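Local coordinates for proximal thread matrix protein 1 (Mytilus galloprovincialis, PDB 4CN8), which binds zinc, carries two von Willebrand factor A domains and, as its name implies, probably serves in the matrix of the mussel's proximal byssal thread, at residues 103-108 and 133-138. Residues are numbered along the deposited sequence; the frame is centred on the assembly and turned at random.
Sequences VVQFSQ and VPRNGG
With CG anti to its carbonyl carbon (chi1 -62°) and an extended chain beyond it, Gln105 reaches from the strand to the backbone of Val133, while Arg135, bent at chi3 (-58°), turns its guanidinium back toward the strand's end. Gln105 illustrates how a single primary amide can tie a strand to an irregular loop. Gln105 NE2 donates to Val133 O at 2.9 Å, approaching from above the carbonyl plane. On the amide's other arm a water donates to Gln105 OE1 at 2.8 Å and accepts from Val133 N at 3.1 Å. Both polar ends of Gln105 thus reach Val133, one directly and one through water, which together with a bond from NE2 to Asp62 should restrain the amide's rotation. An alanine here would probably leave Val133 O without this donor and open a gap beside the Arg135 chain, whose CG lies 4.0 Å from Gln105 NE2.

The Arg135 guanidinium sets its edge against the peptide joining Phe106 to Ser107. Asp62 lies at the centre of this polar cluster, salt-bridged to Arg135 NE and hydrogen-bonded to Ser107 OG, while Arg135 NH2 donates to Gly109 O. Farther along, Gly137 CA packs 3.5 Å from Ser107 OG and 3.9 Å from Gln108 CB, a fit so close that a beta carbon on Gly137 would clash.

Ser107 lies near Ser63, a zinc ligand, placing the contact beside the metal site of the first von Willebrand A domain. There the end of strand 100-106, flanked by strands 54-61 and 110-112, meets the loop linking helices 122-130 and 142-153.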
loop_
_atom_site.group_PDB
_atom_site.type_symbol
_atom_site.label_atom_id
_atom_site.label_comp_id
_atom_site.label_asym_id
_atom_site.label_seq_id
_atom_site.Cartn_x
_atom_site.Cartn_y
_atom_site.Cartn_z
ATOM N N VAL A 103 -15.367 -16.567 5.647
ATOM C CA VAL A 103 -16.061 -15.777 4.644
ATOM C C VAL A 103 -17.163 -14.943 5.258
ATOM O O VAL A 103 -17.962 -15.427 6.056
ATOM C CB VAL A 103 -16.669 -16.655 3.546
ATOM C CG1 VAL A 103 -17.553 -15.816 2.631
ATOM C CG2 VAL A 103 -15.569 -17.337 2.749
ATOM N N VAL A 104 -17.199 -13.680 4.864
ATOM C CA VAL A 104 -18.194 -12.757 5.360
ATOM C C VAL A 104 -18.939 -12.157 4.188
ATOM O O VAL A 104 -18.337 -11.601 3.274
ATOM C CB VAL A 104 -17.544 -11.636 6.168
ATOM C CG1 VAL A 104 -18.597 -10.658 6.657
ATOM C CG2 VAL A 104 -16.765 -12.221 7.336
ATOM N N GLN A 105 -20.258 -12.283 4.220
ATOM C CA GLN A 105 -21.100 -11.712 3.189
ATOM C C GLN A 105 -21.473 -10.294 3.590
ATOM O O GLN A 105 -21.746 -10.016 4.758
ATOM C CB GLN A 105 -22.364 -12.557 3.008
ATOM C CG GLN A 105 -22.100 -13.982 2.557
ATOM C CD GLN A 105 -23.338 -14.864 2.632
ATOM O OE1 GLN A 105 -23.281 -15.987 3.135
ATOM N NE2 GLN A 105 -24.463 -14.358 2.130
ATOM N N PHE A 106 -21.495 -9.396 2.618
ATOM C CA PHE A 106 -21.853 -8.020 2.898
ATOM C C PHE A 106 -22.633 -7.401 1.739
ATOM O O PHE A 106 -22.378 -7.695 0.565
ATOM C CB PHE A 106 -20.594 -7.196 3.200
ATOM C CG PHE A 106 -19.870 -6.741 1.976
ATOM C CD1 PHE A 106 -20.191 -5.538 1.378
ATOM C CD2 PHE A 106 -18.878 -7.515 1.418
ATOM C CE1 PHE A 106 -19.536 -5.120 0.243
ATOM C CE2 PHE A 106 -18.222 -7.101 0.281
ATOM C CZ PHE A 106 -18.552 -5.902 -0.306
ATOM N N SER A 107 -23.599 -6.557 2.096
ATOM C CA SER A 107 -24.351 -5.750 1.137
ATOM C C SER A 107 -25.262 -4.817 1.929
ATOM O O SER A 107 -24.876 -3.697 2.270
ATOM C CB SER A 107 -25.167 -6.635 0.184
ATOM O OG SER A 107 -26.028 -7.498 0.905
ATOM N N GLN A 108 -26.473 -5.290 2.212
ATOM C CA GLN A 108 -27.319 -4.674 3.220
ATOM C C GLN A 108 -27.058 -5.409 4.524
ATOM O O GLN A 108 -27.533 -6.523 4.728
ATOM C CB GLN A 108 -28.790 -4.782 2.827
ATOM C CG GLN A 108 -29.743 -4.186 3.844
ATOM C CD GLN A 108 -31.189 -4.303 3.416
ATOM O OE1 GLN A 108 -31.507 -4.949 2.411
ATOM N NE2 GLN A 108 -32.079 -3.679 4.179
ATOM N N VAL A 133 -25.482 -18.741 0.864
ATOM C CA VAL A 133 -26.696 -18.212 0.268
ATOM C C VAL A 133 -26.637 -16.687 0.202
ATOM O O VAL A 133 -26.727 -16.007 1.225
ATOM C CB VAL A 133 -27.931 -18.650 1.068
ATOM C CG1 VAL A 133 -29.207 -18.130 0.412
ATOM C CG2 VAL A 133 -27.962 -20.164 1.174
ATOM N N PRO A 134 -26.469 -16.145 -1.008
ATOM C CA PRO A 134 -26.436 -14.691 -1.180
ATOM C C PRO A 134 -27.790 -14.069 -0.884
ATOM O O PRO A 134 -28.800 -14.518 -1.424
ATOM C CB PRO A 134 -26.070 -14.516 -2.655
ATOM C CG PRO A 134 -26.481 -15.778 -3.303
ATOM C CD PRO A 134 -26.303 -16.856 -2.285
ATOM N N ARG A 135 -27.801 -13.041 -0.043
ATOM C CA ARG A 135 -29.044 -12.446 0.423
ATOM C C ARG A 135 -29.587 -11.385 -0.538
ATOM O O ARG A 135 -30.683 -10.868 -0.342
ATOM C CB ARG A 135 -28.825 -11.832 1.804
ATOM C CG ARG A 135 -28.117 -12.762 2.775
ATOM C CD ARG A 135 -27.510 -11.995 3.936
ATOM N NE ARG A 135 -26.567 -10.991 3.457
ATOM C CZ ARG A 135 -26.072 -10.001 4.190
ATOM N NH1 ARG A 135 -26.422 -9.863 5.459
ATOM N NH2 ARG A 135 -25.227 -9.140 3.643
ATOM N N ASN A 136 -28.824 -11.068 -1.577
ATOM C CA ASN A 136 -29.177 -9.976 -2.485
ATOM C C ASN A 136 -29.731 -8.749 -1.770
ATOM O O ASN A 136 -30.942 -8.563 -1.666
ATOM C CB ASN A 136 -30.151 -10.462 -3.547
ATOM C CG ASN A 136 -29.509 -11.437 -4.505
ATOM O OD1 ASN A 136 -28.586 -11.085 -5.241
ATOM N ND2 ASN A 136 -29.987 -12.674 -4.499
ATOM N N GLY A 137 -28.817 -7.915 -1.285
ATOM C CA GLY A 137 -29.158 -6.716 -0.543
ATOM C C GLY A 137 -29.361 -5.509 -1.440
ATOM O O GLY A 137 -28.778 -5.417 -2.527
ATOM N N GLY A 138 -30.185 -4.577 -0.971
ATOM C CA GLY A 138 -30.564 -3.415 -1.754
ATOM C C GLY A 138 -29.600 -2.252 -1.607
ATOM O O GLY A 138 -29.799 -1.184 -2.194
HETATM O O HOH W 1 -25.027 -18.003 3.827
#